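Local coordinates for lipoprotein (Mycoplasma mycoides subsp. capri, PDB 7ADK) that is probably a surface peptidase of the chymotrypsin-like PA clan, resembling the mycoplasma proteases that cut immunoglobulins, at residues 160-165 with 252-257; 272-277 with 628-633; 462-467 with 580-585; 788-793 with 853-858. All blocks are in the same frame, centred on the assembly; numbering follows the deposited sequence.

Interaction 1 of 4, residues 160-165 with 252-257; sequences AYFGGT and SGLKIY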
loop_
_atom_site.group_PDB
_atom_site.type_symbol
_atom_site.label_atom_id
_atom_site.label_comp_id
_atom_site.label_asym_id
_atom_site.label_seq_id
_atom_site.Cartn_x
_atom_site.Cartn_y
_atom_site.Cartn_z
ATOM N N ALA B 160 -29.668 -14.564 4.710
ATOM C CA ALA B 160 -30.045 -15.634 3.781
ATOM C C ALA B 160 -29.501 -17.020 4.195
ATOM O O ALA B 160 -30.236 -18.005 4.144
ATOM C CB ALA B 160 -29.580 -15.232 2.384
ATOM N N TYR B 161 -28.280 -17.087 4.718
ATOM C CA TYR B 161 -27.699 -18.283 5.327
ATOM C C TYR B 161 -28.496 -18.811 6.539
ATOM O O TYR B 161 -28.509 -20.011 6.812
ATOM C CB TYR B 161 -26.263 -17.931 5.719
ATOM C CG TYR B 161 -25.526 -19.041 6.427
ATOM C CD1 TYR B 161 -24.869 -20.040 5.689
ATOM C CD2 TYR B 161 -25.534 -19.091 7.827
ATOM C CE1 TYR B 161 -24.212 -21.084 6.352
ATOM C CE2 TYR B 161 -24.896 -20.144 8.493
ATOM C CZ TYR B 161 -24.227 -21.135 7.755
ATOM O OH TYR B 161 -23.603 -22.149 8.391
ATOM N N PHE B 162 -29.199 -17.929 7.251
ATOM C CA PHE B 162 -30.085 -18.247 8.370
ATOM C C PHE B 162 -31.558 -18.406 7.975
ATOM O O PHE B 162 -32.388 -18.729 8.822
ATOM C CB PHE B 162 -29.957 -17.184 9.449
ATOM C CG PHE B 162 -28.551 -16.936 9.914
ATOM C CD1 PHE B 162 -27.961 -17.803 10.841
ATOM C CD2 PHE B 162 -27.821 -15.867 9.384
ATOM C CE1 PHE B 162 -26.644 -17.590 11.244
ATOM C CE2 PHE B 162 -26.497 -15.670 9.772
ATOM C CZ PHE B 162 -25.917 -16.521 10.713
ATOM N N GLY B 163 -31.919 -18.180 6.712
ATOM C CA GLY B 163 -33.311 -18.215 6.251
ATOM C C GLY B 163 -34.133 -16.947 6.519
ATOM O O GLY B 163 -35.360 -17.016 6.555
ATOM N N GLY B 164 -33.481 -15.798 6.702
ATOM C CA GLY B 164 -34.098 -14.489 6.961
ATOM C C GLY B 164 -33.969 -14.037 8.417
ATOM O O GLY B 164 -33.451 -14.762 9.261
ATOM N N THR B 165 -34.451 -12.836 8.721
ATOM C CA THR B 165 -34.292 -12.187 10.037
ATOM C C THR B 165 -34.919 -12.977 11.201
ATOM O O THR B 165 -34.367 -13.030 12.298
ATOM C CB THR B 165 -34.815 -10.744 9.959
ATOM O OG1 THR B 165 -34.561 -10.035 11.144
ATOM C CG2 THR B 165 -36.317 -10.629 9.690
ATOM N N SER B 252 -16.188 -19.890 6.194
ATOM C CA SER B 252 -17.404 -19.798 7.045
ATOM C C SER B 252 -18.143 -18.454 6.933
ATOM O O SER B 252 -17.628 -17.414 7.351
ATOM C CB SER B 252 -17.099 -20.074 8.516
ATOM O OG SER B 252 -18.196 -19.750 9.347
ATOM N N GLY B 253 -19.368 -18.479 6.409
ATOM C CA GLY B 253 -20.210 -17.314 6.122
ATOM C C GLY B 253 -20.995 -16.791 7.323
ATOM O O GLY B 253 -22.198 -16.555 7.217
ATOM N N LEU B 254 -20.327 -16.658 8.470
ATOM C CA LEU B 254 -20.944 -16.323 9.756
ATOM C C LEU B 254 -20.067 -15.522 10.725
ATOM O O LEU B 254 -20.579 -14.747 11.524
ATOM C CB LEU B 254 -21.424 -17.623 10.397
ATOM C CG LEU B 254 -22.240 -17.417 11.672
ATOM C CD1 LEU B 254 -23.329 -18.457 11.752
ATOM C CD2 LEU B 254 -21.433 -17.539 12.947
ATOM N N LYS B 255 -18.738 -15.673 10.704
ATOM C CA LYS B 255 -17.842 -14.941 11.632
ATOM C C LYS B 255 -17.684 -13.447 11.312
ATOM O O LYS B 255 -16.777 -12.792 11.816
ATOM C CB LYS B 255 -16.496 -15.665 11.774
ATOM C CG LYS B 255 -15.642 -15.582 10.510
ATOM C CD LYS B 255 -14.297 -16.253 10.722
ATOM C CE LYS B 255 -13.457 -16.349 9.437
ATOM N NZ LYS B 255 -13.913 -17.463 8.552
ATOM N N ILE B 256 -18.528 -12.912 10.436
ATOM C CA ILE B 256 -18.286 -11.683 9.689
ATOM C C ILE B 256 -19.434 -10.689 9.923
ATOM O O ILE B 256 -19.263 -9.733 10.670
ATOM C CB ILE B 256 -17.962 -11.994 8.202
ATOM C CG1 ILE B 256 -16.837 -13.050 8.090
ATOM C CG2 ILE B 256 -17.553 -10.702 7.485
ATOM C CD1 ILE B 256 -16.403 -13.453 6.684
ATOM N N TYR B 257 -20.607 -10.895 9.313
ATOM C CA TYR B 257 -21.771 -9.990 9.357
ATOM C C TYR B 257 -21.509 -8.537 8.893
ATOM O O TYR B 257 -22.387 -7.677 8.974
ATOM C CB TYR B 257 -22.431 -9.999 10.739
ATOM C CG TYR B 257 -22.710 -11.346 11.374
ATOM C CD1 TYR B 257 -23.743 -12.159 10.878
ATOM C CD2 TYR B 257 -22.028 -11.711 12.547
ATOM C CE1 TYR B 257 -24.098 -13.328 11.565
ATOM C CE2 TYR B 257 -22.377 -12.889 13.230
ATOM C CZ TYR B 257 -23.416 -13.698 12.736
ATOM O OH TYR B 257 -23.733 -14.849 13.375
#
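F162 closes a short 3-10 turn, 160-162, and buries more surface than any other residue of the contact with the loop 252-257. From CB, CG turns to lie anti to the carbonyl carbon (chi1 -54°), which sends the ring out toward that loop. Over one ring face lies Y161 CD2, 3.8 Å above the plane of F162 and over its centre, so the two consecutive aromatics support each other. Contact with the loop begins at the far end of the ring. F162 CE1 comes 3.5 Å from L254 CD1, and the tip, CZ, lies 3.4 Å from that same methyl, which sits at the ring edge, near its plane. On the other flank F162 CE2 and CZ are each 3.8 Å from Y257 CE1, and they approach the edge of the tyrosine ring. The methyl of L254 is shared: Y161 CE2 lies 4.0 Å from CD1, the two side chains crossing at about a right angle. G253, centre of an inverse gamma turn, places its carbonyl O over one face of Y161. Beyond the contact, Y168 and Y171 meet F162 edge-to-face, while the hydroxyl of Y161 bonds to D183. No hydrogen bond crosses between the segments. Their association therefore rests on shape and the burial of apolar carbon: phenylalanine and leucine suit the interior, and tyrosine lets a ring pack here while its hydroxyl finds a partner elsewhere.

Interaction 2 of 4, residues 272-277 with 628-633; sequences LGRNEK and DLDSLY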
loop_
_atom_site.group_PDB
_atom_site.type_symbol
_atom_site.label_atom_id
_atom_site.label_comp_id
_atom_site.label_asym_id
_atom_site.label_seq_id
_atom_site.Cartn_x
_atom_site.Cartn_y
_atom_site.Cartn_z
ATOM N N LEU B 272 -3.119 0.977 14.220
ATOM C CA LEU B 272 -3.177 0.543 15.624
ATOM C C LEU B 272 -4.521 0.918 16.260
ATOM O O LEU B 272 -4.832 2.095 16.370
ATOM C CB LEU B 272 -2.067 1.231 16.437
ATOM C CG LEU B 272 -0.642 1.073 15.905
ATOM C CD1 LEU B 272 0.321 1.835 16.811
ATOM C CD2 LEU B 272 -0.244 -0.389 15.789
ATOM N N GLY B 273 -5.292 -0.043 16.760
ATOM C CA GLY B 273 -6.558 0.253 17.435
ATOM C C GLY B 273 -6.426 0.883 18.832
ATOM O O GLY B 273 -7.094 1.875 19.103
ATOM N N ARG B 274 -5.598 0.317 19.720
ATOM C CA ARG B 274 -5.546 0.617 21.168
ATOM C C ARG B 274 -4.197 0.280 21.805
ATOM O O ARG B 274 -3.400 -0.438 21.216
ATOM C CB ARG B 274 -6.700 -0.086 21.931
ATOM C CG ARG B 274 -6.556 -1.611 22.073
ATOM C CD ARG B 274 -7.425 -2.184 23.186
ATOM N NE ARG B 274 -7.253 -3.641 23.370
ATOM C CZ ARG B 274 -7.874 -4.397 24.262
ATOM N NH1 ARG B 274 -7.587 -5.648 24.416
ATOM N NH2 ARG B 274 -8.827 -3.970 25.022
ATOM N N ASN B 275 -3.969 0.741 23.030
ATOM C CA ASN B 275 -2.673 0.644 23.709
ATOM C C ASN B 275 -2.228 -0.801 23.999
ATOM O O ASN B 275 -1.061 -1.146 23.886
ATOM C CB ASN B 275 -2.751 1.501 24.979
ATOM C CG ASN B 275 -1.376 1.876 25.488
ATOM O OD1 ASN B 275 -0.625 1.074 26.015
ATOM N ND2 ASN B 275 -1.002 3.124 25.366
ATOM N N GLU B 276 -3.159 -1.688 24.323
ATOM C CA GLU B 276 -2.847 -3.101 24.575
ATOM C C GLU B 276 -2.448 -3.850 23.292
ATOM O O GLU B 276 -1.904 -4.942 23.356
ATOM C CB GLU B 276 -3.997 -3.816 25.293
ATOM C CG GLU B 276 -4.655 -3.064 26.462
ATOM C CD GLU B 276 -3.692 -2.405 27.476
ATOM O OE1 GLU B 276 -2.638 -2.971 27.834
ATOM O OE2 GLU B 276 -4.006 -1.293 27.952
ATOM N N LYS B 277 -2.700 -3.263 22.110
ATOM C CA LYS B 277 -2.268 -3.788 20.804
ATOM C C LYS B 277 -0.915 -3.227 20.403
ATOM O O LYS B 277 -0.071 -3.963 19.931
ATOM C CB LYS B 277 -3.277 -3.463 19.696
ATOM C CG LYS B 277 -4.685 -3.981 19.953
ATOM C CD LYS B 277 -5.698 -3.661 18.833
ATOM C CE LYS B 277 -5.816 -4.713 17.720
ATOM N NZ LYS B 277 -6.794 -5.789 18.040
ATOM N N ASP B 628 -15.419 -8.988 28.322
ATOM C CA ASP B 628 -14.890 -10.131 27.583
ATOM C C ASP B 628 -13.355 -10.064 27.561
ATOM O O ASP B 628 -12.783 -8.990 27.370
ATOM C CB ASP B 628 -15.422 -10.172 26.143
ATOM C CG ASP B 628 -16.900 -10.499 25.964
ATOM O OD1 ASP B 628 -17.507 -11.122 26.850
ATOM O OD2 ASP B 628 -17.466 -10.164 24.905
ATOM N N LEU B 629 -12.683 -11.201 27.706
ATOM C CA LEU B 629 -11.296 -11.333 27.296
ATOM C C LEU B 629 -11.203 -11.275 25.772
ATOM O O LEU B 629 -12.130 -11.610 25.046
ATOM C CB LEU B 629 -10.659 -12.602 27.879
ATOM C CG LEU B 629 -9.838 -12.336 29.147
ATOM C CD1 LEU B 629 -10.682 -11.838 30.307
ATOM C CD2 LEU B 629 -9.103 -13.587 29.582
ATOM N N ASP B 630 -10.064 -10.760 25.352
ATOM C CA ASP B 630 -9.702 -10.377 24.002
ATOM C C ASP B 630 -8.596 -11.297 23.524
ATOM O O ASP B 630 -7.747 -11.696 24.309
ATOM C CB ASP B 630 -9.144 -8.955 24.037
ATOM C CG ASP B 630 -10.184 -7.884 24.322
ATOM O OD1 ASP B 630 -11.188 -7.845 23.590
ATOM O OD2 ASP B 630 -9.966 -7.007 25.186
ATOM N N SER B 631 -8.522 -11.581 22.239
ATOM C CA SER B 631 -7.270 -12.023 21.648
ATOM C C SER B 631 -6.604 -10.836 20.959
ATOM O O SER B 631 -7.193 -10.169 20.109
ATOM C CB SER B 631 -7.475 -13.201 20.707
ATOM O OG SER B 631 -8.026 -14.322 21.370
ATOM N N LEU B 632 -5.356 -10.569 21.304
ATOM C CA LEU B 632 -4.517 -9.539 20.699
ATOM C C LEU B 632 -3.486 -10.210 19.816
ATOM O O LEU B 632 -2.732 -11.053 20.285
ATOM C CB LEU B 632 -3.799 -8.681 21.756
ATOM C CG LEU B 632 -4.636 -7.786 22.673
ATOM C CD1 LEU B 632 -5.701 -7.070 21.884
ATOM C CD2 LEU B 632 -5.263 -8.516 23.848
ATOM N N TYR B 633 -3.436 -9.830 18.547
ATOM C CA TYR B 633 -2.311 -10.187 17.707
ATOM C C TYR B 633 -1.922 -9.092 16.699
ATOM O O TYR B 633 -1.933 -9.331 15.500
ATOM C CB TYR B 633 -2.400 -11.639 17.148
ATOM C CG TYR B 633 -3.744 -12.252 16.879
ATOM C CD1 TYR B 633 -4.463 -12.883 17.898
ATOM C CD2 TYR B 633 -4.252 -12.236 15.585
ATOM C CE1 TYR B 633 -5.737 -13.419 17.636
ATOM C CE2 TYR B 633 -5.562 -12.666 15.357
ATOM C CZ TYR B 633 -6.335 -13.214 16.390
ATOM O OH TYR B 633 -7.678 -13.403 16.222
#
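With CG held between the backbone N and the carbonyl carbon (chi1 72°), R274 starts from the crowded rotamer and then runs extended from CG to NE, which carries its guanidinium across to D630. The aspartate answers with CG anti to its own carbonyl carbon. The resulting salt bridge falls on one oxygen: R274 NH1 reaches D630 OD2 at 2.8 Å, with a bent N-H...O angle of 134°, and NH2 adds a weak bond to that OD2 at 3.2 Å. The guanidinium and carboxylate planes are perpendicular, and NH1 meets OD2 from above the carboxylate, 60° out of its plane. K693 makes a second salt bridge to OD2, and two cations so close would probably keep this buried aspartate ionised. Leucine suits the place beside them: L632 CD1 lies 3.5 Å from R274 NH1, at the guanidinium edge, and 3.8 Å from K277 CG. The lysine amine itself turns to the carbonyl O of N667. E276 CG covers a guanidinium face, its carboxylate going on to K591. This salt bridge between two loops, flanked by aliphatic carbon, joins 272-277 to a segment hydrogen-bonded beside strand 761-765 of the mixed sheet, in what is probably a PA-clan peptidase fold.

Interaction 3 of 4, residues 462-467 with 580-585; sequences FSLTRL and SKITNN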
loop_
_atom_site.group_PDB
_atom_site.type_symbol
_atom_site.label_atom_id
_atom_site.label_comp_id
_atom_site.label_asym_id
_atom_site.label_seq_id
_atom_site.Cartn_x
_atom_site.Cartn_y
_atom_site.Cartn_z
ATOM N N PHE B 462 21.889 -11.584 9.719
ATOM C CA PHE B 462 20.736 -11.678 10.615
ATOM C C PHE B 462 20.228 -10.269 10.850
ATOM O O PHE B 462 21.027 -9.361 11.027
ATOM C CB PHE B 462 21.192 -12.375 11.909
ATOM C CG PHE B 462 20.402 -12.053 13.163
ATOM C CD1 PHE B 462 19.042 -12.365 13.223
ATOM C CD2 PHE B 462 21.043 -11.426 14.261
ATOM C CE1 PHE B 462 18.314 -12.064 14.384
ATOM C CE2 PHE B 462 20.320 -11.166 15.445
ATOM C CZ PHE B 462 18.960 -11.491 15.500
ATOM N N SER B 463 18.923 -10.046 10.866
ATOM C CA SER B 463 18.388 -8.704 11.113
ATOM C C SER B 463 17.105 -8.694 11.953
ATOM O O SER B 463 16.370 -9.670 11.967
ATOM C CB SER B 463 18.190 -7.984 9.778
ATOM O OG SER B 463 17.998 -6.607 9.967
ATOM N N LEU B 464 16.857 -7.576 12.639
ATOM C CA LEU B 464 15.691 -7.302 13.488
ATOM C C LEU B 464 15.084 -5.973 13.035
ATOM O O LEU B 464 15.693 -4.936 13.277
ATOM C CB LEU B 464 16.194 -7.204 14.939
ATOM C CG LEU B 464 16.830 -8.466 15.523
ATOM C CD1 LEU B 464 17.580 -8.113 16.795
ATOM C CD2 LEU B 464 15.805 -9.534 15.873
ATOM N N THR B 465 13.902 -5.938 12.417
ATOM C CA THR B 465 13.178 -4.670 12.189
ATOM C C THR B 465 11.919 -4.559 13.024
ATOM O O THR B 465 11.063 -5.435 13.010
ATOM C CB THR B 465 12.984 -4.281 10.713
ATOM O OG1 THR B 465 12.373 -3.010 10.612
ATOM C CG2 THR B 465 12.138 -5.174 9.836
ATOM N N ARG B 466 11.824 -3.465 13.773
ATOM C CA ARG B 466 10.846 -3.288 14.844
ATOM C C ARG B 466 10.323 -1.868 14.938
ATOM O O ARG B 466 11.060 -0.922 14.683
ATOM C CB ARG B 466 11.483 -3.746 16.165
ATOM C CG ARG B 466 12.774 -3.029 16.572
ATOM C CD ARG B 466 12.512 -2.203 17.814
ATOM N NE ARG B 466 13.532 -1.190 18.027
ATOM C CZ ARG B 466 13.523 0.020 17.522
ATOM N NH1 ARG B 466 14.292 0.923 18.023
ATOM N NH2 ARG B 466 12.765 0.360 16.529
ATOM N N LEU B 467 9.057 -1.732 15.311
ATOM C CA LEU B 467 8.356 -0.468 15.550
ATOM C C LEU B 467 8.909 0.195 16.814
ATOM O O LEU B 467 8.997 -0.477 17.844
ATOM C CB LEU B 467 6.865 -0.835 15.651
ATOM C CG LEU B 467 5.848 0.308 15.669
ATOM C CD1 LEU B 467 6.024 1.265 14.498
ATOM C CD2 LEU B 467 4.439 -0.266 15.548
ATOM N N SER B 580 19.441 -1.116 24.621
ATOM C CA SER B 580 18.140 -0.580 25.009
ATOM C C SER B 580 17.366 -0.003 23.828
ATOM O O SER B 580 16.183 -0.277 23.726
ATOM C CB SER B 580 18.283 0.455 26.114
ATOM O OG SER B 580 18.894 -0.120 27.243
ATOM N N LYS B 581 18.007 0.698 22.887
ATOM C CA LYS B 581 17.371 1.171 21.643
ATOM C C LYS B 581 17.009 0.029 20.691
ATOM O O LYS B 581 15.966 0.101 20.054
ATOM C CB LYS B 581 18.263 2.215 20.952
ATOM C CG LYS B 581 18.362 3.547 21.700
ATOM C CD LYS B 581 17.083 4.396 21.731
ATOM C CE LYS B 581 16.694 4.970 20.368
ATOM N NZ LYS B 581 15.550 5.886 20.479
ATOM N N ILE B 582 17.761 -1.067 20.632
ATOM C CA ILE B 582 17.403 -2.292 19.899
ATOM C C ILE B 582 16.147 -2.945 20.487
ATOM O O ILE B 582 15.168 -3.205 19.787
ATOM C CB ILE B 582 18.599 -3.283 19.890
ATOM C CG1 ILE B 582 19.703 -2.776 18.951
ATOM C CG2 ILE B 582 18.177 -4.678 19.426
ATOM C CD1 ILE B 582 21.076 -3.411 19.170
ATOM N N THR B 583 16.153 -3.202 21.800
ATOM C CA THR B 583 15.128 -3.984 22.509
ATOM C C THR B 583 13.931 -3.156 22.988
ATOM O O THR B 583 13.206 -3.620 23.864
ATOM C CB THR B 583 15.718 -4.801 23.673
ATOM O OG1 THR B 583 16.231 -3.974 24.689
ATOM C CG2 THR B 583 16.812 -5.738 23.170
ATOM N N ASN B 584 13.731 -1.932 22.482
ATOM C CA ASN B 584 12.695 -0.981 22.918
ATOM C C ASN B 584 12.610 -0.849 24.452
ATOM O O ASN B 584 11.545 -0.676 25.042
ATOM C CB ASN B 584 11.360 -1.345 22.270
ATOM C CG ASN B 584 11.127 -0.790 20.882
ATOM O OD1 ASN B 584 11.398 0.352 20.593
ATOM N ND2 ASN B 584 10.509 -1.538 20.009
ATOM N N ASN B 585 13.759 -0.967 25.104
ATOM C CA ASN B 585 13.983 -0.911 26.540
ATOM C C ASN B 585 13.130 -1.885 27.385
ATOM O O ASN B 585 12.663 -1.527 28.461
ATOM C CB ASN B 585 13.936 0.551 26.991
ATOM C CG ASN B 585 14.719 0.795 28.258
ATOM O OD1 ASN B 585 15.387 -0.054 28.819
ATOM N ND2 ASN B 585 14.693 1.994 28.759
#
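Two carbonyls at the C-terminal end of helix 575-582 receive the guanidinium of R466. R466 NH1 bonds to K581 O at 2.8 Å, almost straight at 173° and in the plane of both the carbonyl and the guanidinium. R466 NE reaches I582 O at 3.1 Å, in its own plane but from above that carbonyl's plane, and a weak third bond joins NE to K581 O. These last-turn oxygens have no further helical turn to bond to, and the partial negative charge expected at a helix C terminus would probably favour a cation; arginine also brings several N-H groups. Over one face of the guanidinium sits N584 OD1, 3.6 Å above the plane. The amide serves the strand as well: N584 ND2 gives a hydrogen bond to L467 O, 2.8 Å long. Asparagine suits this place twice over, since it tolerates the left-handed backbone conformation found here just past the helix and offers both a donor and an acceptor.

In the next shell, N584 OD1 accepts from S469 N, which fixes the turn of the amide. The bend of R466 at chi2 (113°) steers its tip to the helix. N585 N bonds back to S580 O at 2.9 Å, holding the reversed chain against the last turn. K581 NZ, 5.7 Å from R466 NH1, has its charge countered by E470.

Strand 461-467 lies between strands 289-293 and 486-493 of the antiparallel sheet. The helix end rests on this sheet, with I582 touching L464 and F489 and T583 touching I428 of strand 421-433, while Y571 packs on R466.

Interaction 4 of 4, residues 788-793 with 853-858; sequences AFRSDG and FKFNNG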
loop_
_atom_site.group_PDB
_atom_site.type_symbol
_atom_site.label_atom_id
_atom_site.label_comp_id
_atom_site.label_asym_id
_atom_site.label_seq_id
_atom_site.Cartn_x
_atom_site.Cartn_y
_atom_site.Cartn_z
ATOM N N ALA B 788 -1.304 -23.487 21.406
ATOM C CA ALA B 788 -1.371 -23.095 22.808
ATOM C C ALA B 788 -0.123 -23.589 23.560
ATOM O O ALA B 788 0.283 -24.747 23.446
ATOM C CB ALA B 788 -2.675 -23.572 23.433
ATOM N N PHE B 789 0.485 -22.724 24.367
ATOM C CA PHE B 789 1.648 -23.072 25.201
ATOM C C PHE B 789 1.330 -24.082 26.311
ATOM O O PHE B 789 2.183 -24.862 26.725
ATOM C CB PHE B 789 2.188 -21.813 25.896
ATOM C CG PHE B 789 2.577 -20.661 25.007
ATOM C CD1 PHE B 789 3.782 -20.693 24.293
ATOM C CD2 PHE B 789 1.741 -19.543 24.911
ATOM C CE1 PHE B 789 4.160 -19.590 23.521
ATOM C CE2 PHE B 789 2.108 -18.459 24.107
ATOM C CZ PHE B 789 3.331 -18.469 23.439
ATOM N N ARG B 790 0.107 -24.005 26.828
ATOM C CA ARG B 790 -0.388 -24.748 27.975
ATOM C C ARG B 790 -1.646 -25.501 27.585
ATOM O O ARG B 790 -2.491 -24.978 26.869
ATOM C CB ARG B 790 -0.615 -23.768 29.123
ATOM C CG ARG B 790 -0.896 -24.463 30.442
ATOM C CD ARG B 790 -1.049 -23.466 31.566
ATOM N NE ARG B 790 -1.490 -24.099 32.807
ATOM C CZ ARG B 790 -0.739 -24.628 33.743
ATOM N NH1 ARG B 790 0.550 -24.689 33.671
ATOM N NH2 ARG B 790 -1.278 -25.102 34.813
ATOM N N SER B 791 -1.771 -26.718 28.075
ATOM C CA SER B 791 -2.954 -27.553 27.964
ATOM C C SER B 791 -3.229 -28.205 29.309
ATOM O O SER B 791 -2.365 -28.835 29.905
ATOM C CB SER B 791 -2.791 -28.593 26.861
ATOM O OG SER B 791 -3.847 -29.506 26.834
ATOM N N ASP B 792 -4.469 -28.100 29.750
ATOM C CA ASP B 792 -5.046 -28.823 30.879
ATOM C C ASP B 792 -5.279 -30.315 30.582
ATOM O O ASP B 792 -5.617 -31.100 31.467
ATOM C CB ASP B 792 -6.365 -28.123 31.165
ATOM C CG ASP B 792 -7.055 -28.489 32.469
ATOM O OD1 ASP B 792 -8.300 -28.355 32.523
ATOM O OD2 ASP B 792 -6.356 -28.821 33.444
ATOM N N GLY B 793 -5.106 -30.704 29.319
ATOM C CA GLY B 793 -5.531 -31.968 28.764
ATOM C C GLY B 793 -7.033 -32.000 28.546
ATOM O O GLY B 793 -7.765 -31.098 28.930
ATOM N N PHE B 853 0.893 -22.056 37.997
ATOM C CA PHE B 853 1.233 -22.920 36.861
ATOM C C PHE B 853 1.361 -24.411 37.190
ATOM O O PHE B 853 1.625 -25.211 36.287
ATOM C CB PHE B 853 2.468 -22.367 36.151
ATOM C CG PHE B 853 2.212 -21.066 35.423
ATOM C CD1 PHE B 853 1.642 -21.069 34.142
ATOM C CD2 PHE B 853 2.517 -19.848 36.033
ATOM C CE1 PHE B 853 1.415 -19.863 33.469
ATOM C CE2 PHE B 853 2.300 -18.639 35.362
ATOM C CZ PHE B 853 1.756 -18.649 34.075
ATOM N N LYS B 854 1.128 -24.826 38.438
ATOM C CA LYS B 854 0.966 -26.244 38.796
ATOM C C LYS B 854 -0.324 -26.826 38.199
ATOM O O LYS B 854 -1.166 -26.096 37.694
ATOM C CB LYS B 854 0.996 -26.420 40.316
ATOM C CG LYS B 854 2.361 -26.097 40.932
ATOM C CD LYS B 854 2.286 -26.271 42.454
ATOM C CE LYS B 854 3.525 -25.744 43.179
ATOM N NZ LYS B 854 4.693 -26.581 43.038
ATOM N N PHE B 855 -0.482 -28.140 38.242
ATOM C CA PHE B 855 -1.663 -28.866 37.770
ATOM C C PHE B 855 -2.240 -29.770 38.867
ATOM O O PHE B 855 -1.509 -30.244 39.737
ATOM C CB PHE B 855 -1.307 -29.727 36.559
ATOM C CG PHE B 855 -0.971 -29.024 35.269
ATOM C CD1 PHE B 855 -1.993 -28.612 34.401
ATOM C CD2 PHE B 855 0.367 -28.873 34.881
ATOM C CE1 PHE B 855 -1.679 -28.059 33.153
ATOM C CE2 PHE B 855 0.682 -28.324 33.634
ATOM C CZ PHE B 855 -0.342 -27.923 32.771
ATOM N N ASN B 856 -3.542 -30.067 38.767
ATOM C CA ASN B 856 -4.324 -31.037 39.551
ATOM C C ASN B 856 -4.468 -30.751 41.058
ATOM O O ASN B 856 -5.593 -30.801 41.559
ATOM C CB ASN B 856 -3.843 -32.477 39.264
ATOM C CG ASN B 856 -4.087 -32.911 37.832
ATOM O OD1 ASN B 856 -3.197 -32.987 36.998
ATOM N ND2 ASN B 856 -5.323 -33.174 37.482
ATOM N N ASN B 857 -3.398 -30.426 41.793
ATOM C CA ASN B 857 -3.521 -29.944 43.175
ATOM C C ASN B 857 -4.030 -28.492 43.205
ATOM O O ASN B 857 -4.863 -28.150 44.039
ATOM C CB ASN B 857 -2.213 -30.168 43.959
ATOM C CG ASN B 857 -1.061 -29.215 43.654
ATOM O OD1 ASN B 857 -0.864 -28.737 42.550
ATOM N ND2 ASN B 857 -0.254 -28.911 44.638
ATOM N N GLY B 858 -3.609 -27.670 42.237
ATOM C CA GLY B 858 -4.280 -26.434 41.842
ATOM C C GLY B 858 -5.136 -26.656 40.598
ATOM O O GLY B 858 -4.608 -26.864 39.513
#
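R790, F855 and F853 bury the most surface here, and R790 is the centre of the group. With CG anti to the backbone N (chi1 -170°) and an extended chain, its guanidinium reaches well away from the strand into the C-terminal tail. There it lies flat on the ring of F855: the centres are 3.9 Å apart and the planes differ by 4°, a stack that is also a cation-pi interaction. F855 CZ lies over the centre of the guanidinium. The tail wraps round the edge of the same group, where R790 NH1 bonds to F853 O at 2.9 Å and R790 NH2 makes weak bonds to F853 O and, at 3.0 Å, to K854 O. Arginine suits both roles, since its flat cation offers a face to the ring and in-plane N-H groups to the carbonyls. The side chain of F853 meets R790 with its ring edge, CD1 being 3.8 Å from R790 NH1, while its ring stacks with Y812. F855 CE1 also lies 3.4 Å from S791 O. The charge of R790 has its stronger partner in D809, whose salt bridge to NH1 probably holds the guanidinium in place. S791 OG accepts from G793 N in an ST turn. Strand 783-792 pairs with 737-747, 769-778 and 807-809 in the mixed sheet, and the tail crosses beside 807-809, F855 touching Q807 and D809.

Overall arrangement
From the modelled N terminus, interaction 1 comes first: it joins the turn before helix 165-173 to a loop 87 residues on, closing a stretch that contains helices but no strands. Interaction 2 opens soon after and spans the longest separation, 351 residues. Nested within its loop is interaction 3, which joins a strand of the antiparallel sheet to helix 575-582; nearest atoms of the two contacts are about 5 Å apart. Interaction 4 follows in series and ties the mixed sheet to the C-terminal tail. None of the contacts cross along the chain. Interactions 1 and 3 lie farthest apart, with centres about 44 Å from each other, while the centre of interaction 2 is about 22 to 26 Å from the other centres.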